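Local coordinates for uncharacterized protein (Candida albicans, PDB 5K04) that probably serves as the non-catalytic auxiliary subunit of the NatB N-terminal acetyltransferase complex, an all-helical scaffold that partners the catalytic subunit, at residues 415-420 with 446-451; 424-429 with 740-745; 450-455 with 512-517; 457-462 with 525-530; 652-655 with 661-664. One frame throughout, in Å; residues are numbered along the deposited sequence.

Interaction 1 of 5, residues 415-420 with 446-451; sequences LMKLYS and NYYLTT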
# COMPACT_ATOMS: atom_id res chain seq x y z
N LEU A 415 4.43 -16.61 11.51
CA LEU A 415 3.46 -17.65 11.87
C LEU A 415 2.40 -17.81 10.78
O LEU A 415 2.03 -18.94 10.42
CB LEU A 415 2.82 -17.31 13.22
CG LEU A 415 1.83 -18.34 13.75
CD1 LEU A 415 2.52 -19.72 13.81
CD2 LEU A 415 1.30 -17.93 15.12
N MET A 416 1.92 -16.69 10.23
CA MET A 416 0.97 -16.78 9.12
C MET A 416 1.61 -17.40 7.88
O MET A 416 0.98 -18.23 7.21
CB MET A 416 0.38 -15.39 8.82
CG MET A 416 -0.73 -14.99 9.79
SD MET A 416 -1.75 -13.61 9.34
CE MET A 416 -0.51 -12.40 9.42
N LYS A 417 2.87 -17.04 7.59
CA LYS A 417 3.56 -17.63 6.44
C LYS A 417 3.67 -19.15 6.58
O LYS A 417 3.43 -19.88 5.61
CB LYS A 417 4.95 -17.01 6.26
CG LYS A 417 4.91 -15.52 5.95
CD LYS A 417 6.30 -14.89 5.76
CE LYS A 417 7.13 -15.60 4.70
NZ LYS A 417 8.39 -14.84 4.42
N LEU A 418 4.05 -19.63 7.77
CA LEU A 418 4.16 -21.07 7.99
C LEU A 418 2.81 -21.76 7.82
O LEU A 418 2.70 -22.76 7.10
CB LEU A 418 4.71 -21.37 9.39
CG LEU A 418 6.13 -20.93 9.80
CD1 LEU A 418 6.66 -21.75 10.98
CD2 LEU A 418 7.09 -21.00 8.68
N TYR A 419 1.75 -21.21 8.46
CA TYR A 419 0.41 -21.75 8.30
C TYR A 419 -0.01 -21.76 6.84
O TYR A 419 -0.82 -22.61 6.43
CB TYR A 419 -0.61 -20.94 9.09
CG TYR A 419 -0.72 -21.25 10.58
CD1 TYR A 419 -0.66 -22.56 11.06
CD2 TYR A 419 -0.92 -20.24 11.50
CE1 TYR A 419 -0.78 -22.83 12.43
CE2 TYR A 419 -1.02 -20.49 12.84
CZ TYR A 419 -0.95 -21.79 13.31
OH TYR A 419 -1.06 -22.00 14.67
N SER A 420 0.50 -20.81 6.05
CA SER A 420 0.15 -20.72 4.64
C SER A 420 0.75 -21.86 3.84
O SER A 420 0.39 -22.02 2.67
CB SER A 420 0.62 -19.39 4.06
OG SER A 420 1.98 -19.46 3.63
N ASN A 446 -3.00 -7.99 2.84
CA ASN A 446 -4.04 -8.85 2.30
C ASN A 446 -3.60 -10.26 1.96
O ASN A 446 -4.28 -11.25 2.28
CB ASN A 446 -4.50 -8.16 1.02
CG ASN A 446 -5.79 -8.58 0.57
OD1 ASN A 446 -6.24 -9.67 0.90
ND2 ASN A 446 -6.43 -7.74 -0.23
N TYR A 447 -2.51 -10.33 1.20
CA TYR A 447 -2.05 -11.57 0.59
C TYR A 447 -1.71 -12.62 1.64
O TYR A 447 -1.65 -13.81 1.30
CB TYR A 447 -0.85 -11.26 -0.29
CG TYR A 447 0.43 -11.00 0.48
CD1 TYR A 447 1.28 -12.06 0.84
CD2 TYR A 447 0.83 -9.70 0.83
CE1 TYR A 447 2.48 -11.84 1.56
CE2 TYR A 447 2.04 -9.47 1.54
CZ TYR A 447 2.85 -10.55 1.90
OH TYR A 447 4.02 -10.32 2.59
N TYR A 448 -1.47 -12.21 2.90
CA TYR A 448 -1.31 -13.16 3.99
C TYR A 448 -2.55 -14.02 4.18
O TYR A 448 -2.46 -15.09 4.78
CB TYR A 448 -0.97 -12.44 5.31
CG TYR A 448 0.49 -12.08 5.48
CD1 TYR A 448 1.43 -13.02 5.89
CD2 TYR A 448 0.93 -10.79 5.22
CE1 TYR A 448 2.78 -12.70 6.04
CE2 TYR A 448 2.26 -10.44 5.35
CZ TYR A 448 3.19 -11.40 5.77
OH TYR A 448 4.51 -11.04 5.90
N LEU A 449 -3.71 -13.58 3.68
CA LEU A 449 -4.96 -14.31 3.78
C LEU A 449 -5.23 -15.18 2.55
O LEU A 449 -6.32 -15.77 2.45
CB LEU A 449 -6.11 -13.34 4.00
CG LEU A 449 -5.98 -12.40 5.21
CD1 LEU A 449 -6.98 -11.24 5.10
CD2 LEU A 449 -6.19 -13.17 6.52
N THR A 450 -4.26 -15.28 1.64
CA THR A 450 -4.43 -15.99 0.38
C THR A 450 -5.07 -17.37 0.56
O THR A 450 -6.01 -17.73 -0.17
CB THR A 450 -3.07 -16.10 -0.32
OG1 THR A 450 -2.58 -14.79 -0.64
CG2 THR A 450 -3.14 -16.97 -1.58
N THR A 451 -4.58 -18.16 1.52
CA THR A 451 -4.99 -19.55 1.70
C THR A 451 -6.16 -19.73 2.66
O THR A 451 -6.58 -20.87 2.90
CB THR A 451 -3.81 -20.39 2.22
OG1 THR A 451 -3.42 -19.92 3.52
CG2 THR A 451 -2.61 -20.29 1.27
O HOH W 1 -3.18 -22.14 5.36
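Met-416 and Lys-417, neighbours on the last turns of helix 409-419, both pack along the CD1-CE1 side of the Tyr-448 ring. Met-416 meets it from near its root: CB lies 3.9 Å from CD1 of Tyr-448, an approach that is oblique to the ring. Its chain then runs out roughly at right angles to the tyrosine and bends at chi3 (-65°), which turns the terminal CE back to within 4.1 Å of Tyr-448 CG. The sulfur keeps a looser Met-aromatic contact, with SD 5.5 Å from the centroid of the Tyr-448 ring. Lys-417 comes instead at the ring edge, near its plane, where its CG is 3.5 Å from Tyr-448 CE1. The aliphatic part of the lysine makes this contact, while NZ forms a salt bridge with Glu-555 and the side chain also makes a cation-pi contact with Trp-414.

The family belongs to the TPR clan, and the contact brings the end of one helix of this helical array against the 3-10 turn 447-449, in the loop that leads to helix 456-485. Within that turn CE1 of Tyr-447 lies over one face of the Tyr-448 ring, toward its rim.

Farther along, the methyl CG2 of Thr-451 packs 3.7 Å from the carbonyl O of Ser-420, while OG1, set between the backbone N and the carbonyl carbon (chi1 63°), faces the helix end. A polar link forms here through a water, which donates to Tyr-419 O and lies 2.9 Å from Thr-451 OG1, bridging the two segments in this buried region.

Interaction 2 of 5, residues 424-429 with 740-745; sequences TNDLIF and EDCVVA
Cys-742 brings its sulfur against the backbone turn at Asn-425 and Asp-426, and this van der Waals packing makes up most of the contact. SG approaches Asp-426 N to 3.5 Å and lies 3.7 Å from Asp-426 CB, with Asn-425 CB a little farther off. The thiol reaches the turn because SG is anti to the carbonyl carbon of its own residue (chi1 -64°), on a CB that already points toward the 424-429 segment. The sulfur is thus set against main-chain atoms, the first carbons of two side chains and the carboxylate oxygen OD2 of Asp-426, and the cysteine is buried. Asp-426 OD2 also packs 4.0 Å from Asp-741 CB.

The segments are far apart in sequence: helix 729-747, close to the C-terminus, packs here on the connection between helices 409-419 and 429-434 of the helical array. The same helix also covers Thr-424 and Leu-427, through Ile-735, Ser-738 and Glu-734.

Electrostatics enter at the more exposed border. Asp-426 and Asp-741 bring their carboxylates together with OD2 to OD2 at 4.3 Å, the two planes 64° apart. Like charges at this spacing would be expected to disfavour one another and might raise the proton affinity of one of them. A water sits between the pair as donor to both: it is 3.2 Å from Asp-741 OD2, and its bond to Asp-426 OD2 is weak.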
# COMPACT_ATOMS: atom_id res chain seq x y z
N THR A 424 -4.03 -25.81 7.07
CA THR A 424 -4.56 -25.22 8.29
C THR A 424 -5.12 -23.81 8.02
O THR A 424 -4.76 -22.82 8.66
CB THR A 424 -3.46 -25.17 9.34
OG1 THR A 424 -2.33 -24.47 8.79
CG2 THR A 424 -3.02 -26.56 9.71
N ASN A 425 -6.02 -23.74 7.04
CA ASN A 425 -6.47 -22.44 6.53
C ASN A 425 -7.36 -21.71 7.52
O ASN A 425 -7.58 -20.50 7.38
CB ASN A 425 -7.18 -22.68 5.20
CG ASN A 425 -6.40 -23.62 4.29
OD1 ASN A 425 -5.17 -23.50 4.13
ND2 ASN A 425 -7.09 -24.59 3.71
N ASP A 426 -7.79 -22.43 8.55
CA ASP A 426 -8.64 -21.98 9.64
C ASP A 426 -7.98 -20.89 10.49
O ASP A 426 -8.68 -20.10 11.13
CB ASP A 426 -8.91 -23.24 10.51
CG ASP A 426 -10.27 -23.30 11.03
OD1 ASP A 426 -10.71 -22.32 11.65
OD2 ASP A 426 -10.90 -24.36 10.85
N LEU A 427 -6.64 -20.86 10.54
CA LEU A 427 -5.90 -20.32 11.68
C LEU A 427 -5.16 -19.02 11.38
O LEU A 427 -4.46 -18.50 12.26
CB LEU A 427 -4.88 -21.37 12.17
CG LEU A 427 -5.42 -22.77 12.48
CD1 LEU A 427 -4.28 -23.70 12.91
CD2 LEU A 427 -6.54 -22.72 13.54
N ILE A 428 -5.28 -18.49 10.18
CA ILE A 428 -4.55 -17.29 9.80
C ILE A 428 -5.30 -16.02 10.19
O ILE A 428 -4.73 -15.09 10.78
CB ILE A 428 -4.24 -17.35 8.29
CG1 ILE A 428 -3.33 -18.56 7.99
CG2 ILE A 428 -3.69 -16.04 7.80
CD1 ILE A 428 -2.97 -18.72 6.52
N PHE A 429 -6.60 -15.96 9.90
CA PHE A 429 -7.41 -14.78 10.20
C PHE A 429 -7.33 -14.31 11.64
O PHE A 429 -7.30 -13.09 11.86
CB PHE A 429 -8.88 -15.04 9.83
CG PHE A 429 -9.31 -14.36 8.57
CD1 PHE A 429 -9.36 -12.97 8.50
CD2 PHE A 429 -9.67 -15.09 7.44
CE1 PHE A 429 -9.75 -12.33 7.32
CE2 PHE A 429 -10.07 -14.47 6.27
CZ PHE A 429 -10.11 -13.08 6.21
N GLU A 740 -8.81 -31.16 9.22
CA GLU A 740 -10.06 -31.90 9.06
C GLU A 740 -11.20 -30.97 8.68
O GLU A 740 -11.84 -31.13 7.64
CB GLU A 740 -10.38 -32.65 10.36
CG GLU A 740 -11.73 -33.38 10.34
CD GLU A 740 -11.83 -34.51 11.37
OE1 GLU A 740 -10.87 -34.73 12.13
OE2 GLU A 740 -12.87 -35.17 11.41
N ASP A 741 -11.47 -29.97 9.53
CA ASP A 741 -12.57 -29.04 9.28
C ASP A 741 -12.46 -28.39 7.90
O ASP A 741 -13.45 -28.31 7.16
CB ASP A 741 -12.60 -27.97 10.38
CG ASP A 741 -12.87 -28.55 11.76
OD1 ASP A 741 -13.55 -29.60 11.85
OD2 ASP A 741 -12.41 -27.96 12.76
N CYS A 742 -11.26 -27.94 7.52
CA CYS A 742 -11.16 -27.22 6.25
C CYS A 742 -11.30 -28.17 5.06
O CYS A 742 -11.98 -27.85 4.08
CB CYS A 742 -9.85 -26.41 6.20
SG CYS A 742 -9.70 -25.10 7.42
N VAL A 743 -10.72 -29.37 5.15
CA VAL A 743 -10.79 -30.32 4.04
C VAL A 743 -12.20 -30.90 3.89
O VAL A 743 -12.69 -31.06 2.77
CB VAL A 743 -9.75 -31.44 4.21
CG1 VAL A 743 -10.01 -32.57 3.23
CG2 VAL A 743 -8.35 -30.89 4.01
N VAL A 744 -12.85 -31.24 5.00
CA VAL A 744 -14.18 -31.86 4.95
C VAL A 744 -15.22 -30.87 4.41
O VAL A 744 -16.12 -31.25 3.66
CB VAL A 744 -14.57 -32.39 6.34
CG1 VAL A 744 -16.08 -32.69 6.44
CG2 VAL A 744 -13.76 -33.64 6.66
N ALA A 745 -15.09 -29.60 4.78
CA ALA A 745 -15.97 -28.57 4.23
C ALA A 745 -15.89 -28.55 2.70
O ALA A 745 -16.92 -28.41 2.02
CB ALA A 745 -15.60 -27.21 4.81
O HOH W 2 -10.22 -25.76 13.39

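Interaction 3 of 5, residues 450-455 with 512-517; sequences TTTNPS and VAKILQ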
# COMPACT_ATOMS: atom_id res chain seq x y z
N THR A 450 -4.26 -15.28 1.64
CA THR A 450 -4.43 -15.99 0.38
C THR A 450 -5.07 -17.37 0.56
O THR A 450 -6.01 -17.73 -0.17
CB THR A 450 -3.07 -16.10 -0.32
OG1 THR A 450 -2.58 -14.79 -0.64
CG2 THR A 450 -3.14 -16.97 -1.58
N THR A 451 -4.58 -18.16 1.52
CA THR A 451 -4.99 -19.55 1.70
C THR A 451 -6.16 -19.73 2.66
O THR A 451 -6.58 -20.87 2.90
CB THR A 451 -3.81 -20.39 2.22
OG1 THR A 451 -3.42 -19.92 3.52
CG2 THR A 451 -2.61 -20.29 1.27
N THR A 452 -6.70 -18.65 3.21
CA THR A 452 -7.83 -18.75 4.12
C THR A 452 -9.01 -19.46 3.46
O THR A 452 -9.23 -19.34 2.25
CB THR A 452 -8.23 -17.36 4.63
OG1 THR A 452 -8.41 -16.48 3.52
CG2 THR A 452 -7.13 -16.81 5.54
N ASN A 453 -9.77 -20.20 4.28
CA ASN A 453 -10.86 -21.10 3.93
C ASN A 453 -12.13 -20.33 3.56
O ASN A 453 -12.40 -19.25 4.10
CB ASN A 453 -11.16 -22.05 5.10
CG ASN A 453 -11.40 -21.30 6.41
OD1 ASN A 453 -10.59 -20.46 6.83
ND2 ASN A 453 -12.53 -21.59 7.05
N PRO A 454 -12.95 -20.90 2.65
CA PRO A 454 -14.17 -20.21 2.17
C PRO A 454 -15.33 -20.33 3.14
O PRO A 454 -16.36 -20.95 2.87
CB PRO A 454 -14.44 -20.92 0.84
CG PRO A 454 -13.95 -22.30 1.06
CD PRO A 454 -12.76 -22.20 1.97
N SER A 455 -15.18 -19.72 4.32
CA SER A 455 -16.26 -19.65 5.28
C SER A 455 -17.05 -18.35 5.10
O SER A 455 -16.61 -17.41 4.45
CB SER A 455 -15.72 -19.77 6.71
OG SER A 455 -14.96 -18.62 7.06
N VAL A 512 -11.61 -9.00 -4.77
CA VAL A 512 -12.83 -9.29 -5.54
C VAL A 512 -12.88 -10.76 -5.93
O VAL A 512 -13.92 -11.41 -5.79
CB VAL A 512 -12.91 -8.37 -6.78
CG1 VAL A 512 -14.10 -8.75 -7.68
CG2 VAL A 512 -13.02 -6.88 -6.38
N ALA A 513 -11.76 -11.31 -6.41
CA ALA A 513 -11.72 -12.73 -6.79
C ALA A 513 -12.08 -13.63 -5.61
O ALA A 513 -12.81 -14.62 -5.77
CB ALA A 513 -10.33 -13.09 -7.31
N LYS A 514 -11.57 -13.29 -4.42
CA LYS A 514 -11.80 -14.09 -3.22
C LYS A 514 -13.25 -14.01 -2.77
O LYS A 514 -13.83 -15.02 -2.33
CB LYS A 514 -10.86 -13.61 -2.12
CG LYS A 514 -10.76 -14.53 -0.96
CD LYS A 514 -9.80 -15.68 -1.23
CE LYS A 514 -9.57 -16.46 0.07
NZ LYS A 514 -8.62 -17.57 -0.10
N ILE A 515 -13.86 -12.83 -2.86
CA ILE A 515 -15.28 -12.69 -2.54
C ILE A 515 -16.13 -13.54 -3.47
O ILE A 515 -17.08 -14.22 -3.04
CB ILE A 515 -15.68 -11.21 -2.62
CG1 ILE A 515 -15.11 -10.45 -1.41
CG2 ILE A 515 -17.21 -11.07 -2.74
CD1 ILE A 515 -15.08 -8.94 -1.63
N LEU A 516 -15.83 -13.48 -4.77
CA LEU A 516 -16.59 -14.26 -5.74
C LEU A 516 -16.46 -15.75 -5.45
O LEU A 516 -17.46 -16.46 -5.40
CB LEU A 516 -16.11 -13.92 -7.14
CG LEU A 516 -16.47 -12.50 -7.60
CD1 LEU A 516 -15.68 -12.10 -8.84
CD2 LEU A 516 -17.97 -12.46 -7.84
N GLN A 517 -15.24 -16.21 -5.20
CA GLN A 517 -15.00 -17.64 -5.01
C GLN A 517 -15.79 -18.17 -3.83
O GLN A 517 -16.48 -19.19 -3.93
CB GLN A 517 -13.50 -17.90 -4.81
CG GLN A 517 -13.19 -19.34 -4.40
CD GLN A 517 -11.71 -19.62 -4.30
OE1 GLN A 517 -11.10 -19.39 -3.25
NE2 GLN A 517 -11.12 -20.12 -5.39
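Lys-514 reaches out from helix 506-521 and inserts its ammonium group between two carbonyl oxygens of the 450-455 loop. The chain bends once, at chi2 (81°), and from there it runs extended, carrying NZ to the loop. NZ donates to Thr-450 O at 2.6 Å and to Thr-452 O at 3.0 Å.

The two bonds differ in direction. Thr-452 O is approached in the carbonyl plane, on a lone pair, with a C=O...NZ angle of 142°. Toward Thr-450 O the nitrogen stands above the carbonyl plane, 44° out of it, so the shorter bond is the less well directed of the two. The side chain of Thr-452 crosses the lysine obliquely, OG1 lying 3.6 Å from Lys-514 CE; that hydroxyl is itself hydrogen-bonded to Leu-449 O. Trp-462 of helix 456-485 touches both Lys-514 and Thr-452, so the lysine chain passes against the tryptophan side chain on its way to the loop.

Pro-454 forms the centre of an inverse gamma turn just downstream, and Ser-455 occupies the N-cap of helix 456-485, where its OG receives Asn-458 N. The lysine therefore ties a neighbouring helix to the loop that introduces this long helix of the TPR-clan array.

Chemically, this is a buried ammonium group held by two main-chain carbonyls, through backbone atoms of the loop and not through its side chains, and the partial negative charge of both oxygens would be expected to stabilise the protonated form.

Interaction 4 of 5, residues 457-462 with 525-530; sequences INLDAW and DGYLNY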
# COMPACT_ATOMS: atom_id res chain seq x y z
N ILE A 457 -17.92 -16.31 7.65
CA ILE A 457 -17.24 -15.30 8.46
C ILE A 457 -16.08 -14.67 7.69
O ILE A 457 -15.89 -13.45 7.72
CB ILE A 457 -16.79 -15.90 9.80
CG1 ILE A 457 -18.01 -16.26 10.63
CG2 ILE A 457 -15.92 -14.90 10.57
CD1 ILE A 457 -17.69 -16.94 11.92
N ASN A 458 -15.31 -15.50 6.99
CA ASN A 458 -14.22 -14.97 6.18
C ASN A 458 -14.76 -14.14 5.01
O ASN A 458 -14.19 -13.08 4.68
CB ASN A 458 -13.34 -16.11 5.67
CG ASN A 458 -12.58 -16.84 6.81
OD1 ASN A 458 -12.71 -16.49 8.00
ND2 ASN A 458 -11.80 -17.85 6.44
N LEU A 459 -15.85 -14.59 4.38
CA LEU A 459 -16.48 -13.82 3.31
C LEU A 459 -16.86 -12.42 3.79
O LEU A 459 -16.54 -11.42 3.14
CB LEU A 459 -17.72 -14.56 2.80
CG LEU A 459 -18.66 -13.76 1.90
CD1 LEU A 459 -17.94 -13.30 0.62
CD2 LEU A 459 -19.92 -14.56 1.55
N ASP A 460 -17.52 -12.33 4.95
CA ASP A 460 -17.89 -11.03 5.49
C ASP A 460 -16.67 -10.19 5.82
O ASP A 460 -16.69 -8.96 5.68
CB ASP A 460 -18.77 -11.22 6.73
CG ASP A 460 -20.13 -11.85 6.40
OD1 ASP A 460 -20.69 -11.54 5.32
OD2 ASP A 460 -20.64 -12.66 7.21
N ALA A 461 -15.58 -10.83 6.23
CA ALA A 461 -14.33 -10.09 6.46
C ALA A 461 -13.77 -9.54 5.15
O ALA A 461 -13.30 -8.40 5.09
CB ALA A 461 -13.31 -10.99 7.16
N TRP A 462 -13.83 -10.34 4.08
CA TRP A 462 -13.36 -9.87 2.78
C TRP A 462 -14.19 -8.71 2.25
O TRP A 462 -13.65 -7.76 1.68
CB TRP A 462 -13.39 -11.02 1.77
CG TRP A 462 -12.23 -11.93 1.91
CD1 TRP A 462 -12.24 -13.21 2.40
CD2 TRP A 462 -10.87 -11.64 1.58
NE1 TRP A 462 -10.97 -13.73 2.37
CE2 TRP A 462 -10.11 -12.79 1.89
CE3 TRP A 462 -10.22 -10.52 1.06
CZ2 TRP A 462 -8.74 -12.85 1.68
CZ3 TRP A 462 -8.83 -10.58 0.86
CH2 TRP A 462 -8.11 -11.74 1.16
N ASP A 525 -25.78 -15.60 -2.89
CA ASP A 525 -25.89 -14.74 -4.06
C ASP A 525 -26.10 -13.27 -3.69
O ASP A 525 -26.12 -12.43 -4.60
CB ASP A 525 -27.05 -15.20 -4.96
CG ASP A 525 -26.74 -16.50 -5.69
OD1 ASP A 525 -25.68 -17.11 -5.44
OD2 ASP A 525 -27.57 -16.91 -6.54
N GLY A 526 -26.24 -12.95 -2.40
CA GLY A 526 -26.40 -11.56 -2.01
C GLY A 526 -25.25 -10.69 -2.47
O GLY A 526 -25.46 -9.61 -3.03
N TYR A 527 -24.02 -11.17 -2.29
CA TYR A 527 -22.85 -10.40 -2.66
C TYR A 527 -22.51 -10.54 -4.14
O TYR A 527 -21.94 -9.61 -4.73
CB TYR A 527 -21.64 -10.84 -1.83
CG TYR A 527 -21.76 -10.57 -0.34
CD1 TYR A 527 -22.19 -9.33 0.14
CD2 TYR A 527 -21.44 -11.56 0.57
CE1 TYR A 527 -22.29 -9.09 1.51
CE2 TYR A 527 -21.54 -11.34 1.94
CZ TYR A 527 -21.96 -10.11 2.41
OH TYR A 527 -22.05 -9.91 3.77
N LEU A 528 -22.84 -11.68 -4.74
CA LEU A 528 -22.38 -11.99 -6.09
C LEU A 528 -22.82 -10.94 -7.10
O LEU A 528 -22.04 -10.54 -7.97
CB LEU A 528 -22.88 -13.38 -6.48
CG LEU A 528 -22.53 -13.90 -7.88
CD1 LEU A 528 -21.14 -14.52 -7.89
CD2 LEU A 528 -23.58 -14.90 -8.32
N ASN A 529 -24.07 -10.48 -7.00
CA ASN A 529 -24.63 -9.54 -7.98
C ASN A 529 -23.95 -8.18 -7.94
O ASN A 529 -23.90 -7.47 -8.95
CB ASN A 529 -26.13 -9.40 -7.74
CG ASN A 529 -26.81 -8.49 -8.76
OD1 ASN A 529 -26.72 -7.26 -8.68
ND2 ASN A 529 -27.52 -9.10 -9.70
N TYR A 530 -23.46 -7.77 -6.77
CA TYR A 530 -22.77 -6.49 -6.67
C TYR A 530 -21.40 -6.55 -7.35
O TYR A 530 -20.98 -5.59 -8.00
CB TYR A 530 -22.62 -6.08 -5.20
CG TYR A 530 -21.79 -4.83 -4.99
CD1 TYR A 530 -20.40 -4.89 -4.86
CD2 TYR A 530 -22.39 -3.58 -4.91
CE1 TYR A 530 -19.64 -3.75 -4.67
CE2 TYR A 530 -21.63 -2.43 -4.70
CZ TYR A 530 -20.27 -2.53 -4.59
OH TYR A 530 -19.52 -1.39 -4.40
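Helix-helix packing in the TPR-clan helical array brings the first turns of helix 456-485 against the start of helix 525-537, and the link is carried by one aromatic side chain. Tyr-527 spans the gap, its CA still 9.4 Å from the CA of Leu-459, with CG anti to the carbonyl carbon (chi1 -64°) and the ring directed at the other helix.

Two neighbouring residues of that helix take up different parts of the tyrosine. Leu-459 presents its branched end to one edge of the ring: CD2 sits in the ring plane, 3.5 Å from Tyr-527 CD2, while CG lies 3.8 Å from Tyr-527 CE2. The leucine also touches Thr-524 and Ile-518, the latter on helix 506-521. Lys-456 and Val-463 also touch the tyrosine.

Asp-460 meets the phenol end, where its carboxylate accepts a hydrogen bond from the tyrosine hydroxyl. A charged acceptor would be expected to strengthen this phenol-to-carboxylate bond. Lys-456 lies at long, weak ion-pair range of the same oxygen, OD1. The carboxylate and ring planes stand 79° apart, and the side chains cross at about a right angle. Tyr-527 OH donates to Asp-460 OD1 at 2.6 Å, approaching that oxygen nearly along its C-O axis.

Interaction 5 of 5, residues 652-655 with 661-664; sequences LIPE and ELTQ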
# COMPACT_ATOMS: atom_id res chain seq x y z
N LEU A 652 -4.21 -32.89 -8.82
CA LEU A 652 -4.29 -31.75 -7.91
C LEU A 652 -3.73 -32.10 -6.53
O LEU A 652 -3.37 -31.20 -5.76
CB LEU A 652 -5.73 -31.25 -7.79
CG LEU A 652 -6.73 -32.10 -6.97
CD1 LEU A 652 -6.71 -31.79 -5.46
CD2 LEU A 652 -8.14 -31.94 -7.53
N ILE A 653 -3.65 -33.39 -6.21
CA ILE A 653 -3.16 -33.84 -4.92
C ILE A 653 -1.64 -33.85 -4.93
O ILE A 653 -1.01 -34.57 -5.72
CB ILE A 653 -3.71 -35.22 -4.56
CG1 ILE A 653 -5.24 -35.18 -4.51
CG2 ILE A 653 -3.15 -35.68 -3.22
CD1 ILE A 653 -5.86 -36.54 -4.23
N PRO A 654 -1.00 -33.06 -4.07
CA PRO A 654 0.45 -33.07 -4.01
C PRO A 654 0.94 -34.31 -3.28
O PRO A 654 0.26 -34.84 -2.40
CB PRO A 654 0.78 -31.79 -3.25
CG PRO A 654 -0.42 -31.55 -2.39
CD PRO A 654 -1.61 -32.10 -3.13
N GLU A 655 2.14 -34.77 -3.67
CA GLU A 655 2.72 -35.95 -3.02
C GLU A 655 3.00 -35.70 -1.54
O GLU A 655 3.04 -36.65 -0.75
CB GLU A 655 3.99 -36.39 -3.74
CG GLU A 655 5.11 -35.40 -3.72
CD GLU A 655 6.32 -35.89 -4.52
OE1 GLU A 655 6.36 -37.10 -4.84
OE2 GLU A 655 7.21 -35.07 -4.83
N GLU A 661 -1.26 -26.73 -0.96
CA GLU A 661 -1.76 -26.81 -2.33
C GLU A 661 -2.95 -27.74 -2.45
O GLU A 661 -3.71 -27.62 -3.41
CB GLU A 661 -0.71 -27.35 -3.29
CG GLU A 661 0.56 -26.59 -3.38
CD GLU A 661 1.64 -27.46 -3.94
OE1 GLU A 661 2.54 -27.87 -3.17
OE2 GLU A 661 1.57 -27.79 -5.14
N LEU A 662 -3.09 -28.69 -1.52
CA LEU A 662 -4.22 -29.62 -1.60
C LEU A 662 -5.54 -28.87 -1.47
O LEU A 662 -6.44 -29.04 -2.30
CB LEU A 662 -4.08 -30.69 -0.52
CG LEU A 662 -5.28 -31.61 -0.43
CD1 LEU A 662 -5.44 -32.41 -1.72
CD2 LEU A 662 -5.12 -32.54 0.74
N THR A 663 -5.67 -28.02 -0.45
CA THR A 663 -6.93 -27.31 -0.28
C THR A 663 -7.06 -26.13 -1.24
O THR A 663 -8.18 -25.75 -1.61
CB THR A 663 -7.10 -26.86 1.17
OG1 THR A 663 -5.91 -26.21 1.64
CG2 THR A 663 -7.40 -28.08 2.05
N GLN A 664 -5.93 -25.56 -1.69
CA GLN A 664 -6.00 -24.54 -2.73
C GLN A 664 -6.60 -25.11 -4.02
O GLN A 664 -7.54 -24.54 -4.59
CB GLN A 664 -4.60 -23.99 -3.01
CG GLN A 664 -4.05 -23.03 -1.99
CD GLN A 664 -2.76 -22.40 -2.50
OE1 GLN A 664 -1.70 -23.03 -2.50
NE2 GLN A 664 -2.86 -21.15 -2.97
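Leu-662 provides the apolar part of the contact, meeting three successive residues of the 652-655 segment with two parts of its side chain. At the tip, CD1 lies 3.9 Å from Ile-653 CG1 and 4.0 Å from Leu-652 CD1. The isoleucine and Leu-662 run side by side, pointing the same way, whereas Leu-652 comes across at a slant. At the root, CB of Leu-662 is 3.9 Å from Pro-654 CD, and the proline and leucine side chains cross at about a right angle. Pro-654 CG also reaches 4.0 Å from Leu-662 N, which places the ring against the first turn of the helix. With chi1 at 174° the leucine extends away from its own backbone N, an orientation that sends CD1 toward Ile-653 and Leu-652 while CB stays beside the proline.

The arrangement is a local one, in which the chain folds back on itself: a short connection after helix 646-649 lies along the start of helix 661-682, five residues intervening. Leu-707 of helix 707-717 touches both Ile-653 and Leu-662, extending the apolar cluster into a further helix.

Polar groups lie at the border and find their partners just outside the two segments. Glu-661 OE1 passes Pro-654 CB at 4.3 Å and is hydrogen-bonded to Ser-659 OG. The carbonyl of Leu-652 accepts from Asn-665 ND2, a residue one turn farther along the same helix that carries Leu-662.

Interactions 1, 3 and 4 all lie in the TPR-clan part of the chain and gather on the loop before helix 456-485 and its first turns. Interactions 1 and 3 share Thr-450 and Thr-451, with centres about 13 Å apart; those of interactions 3 and 4, on successive helices 506-521 and 525-537, are about 9 Å apart. Interaction 2 closes a loop of some 310 residues that encloses interactions 3, 4 and 5. Its segments alternate along the chain with those of interaction 1; their centres are about 12 Å apart and their residues touch. Interaction 5 lies about 14 Å from interaction 2 and 26 Å from interaction 4, between centres, consistent with the C-terminal helices packing on the middle of the array.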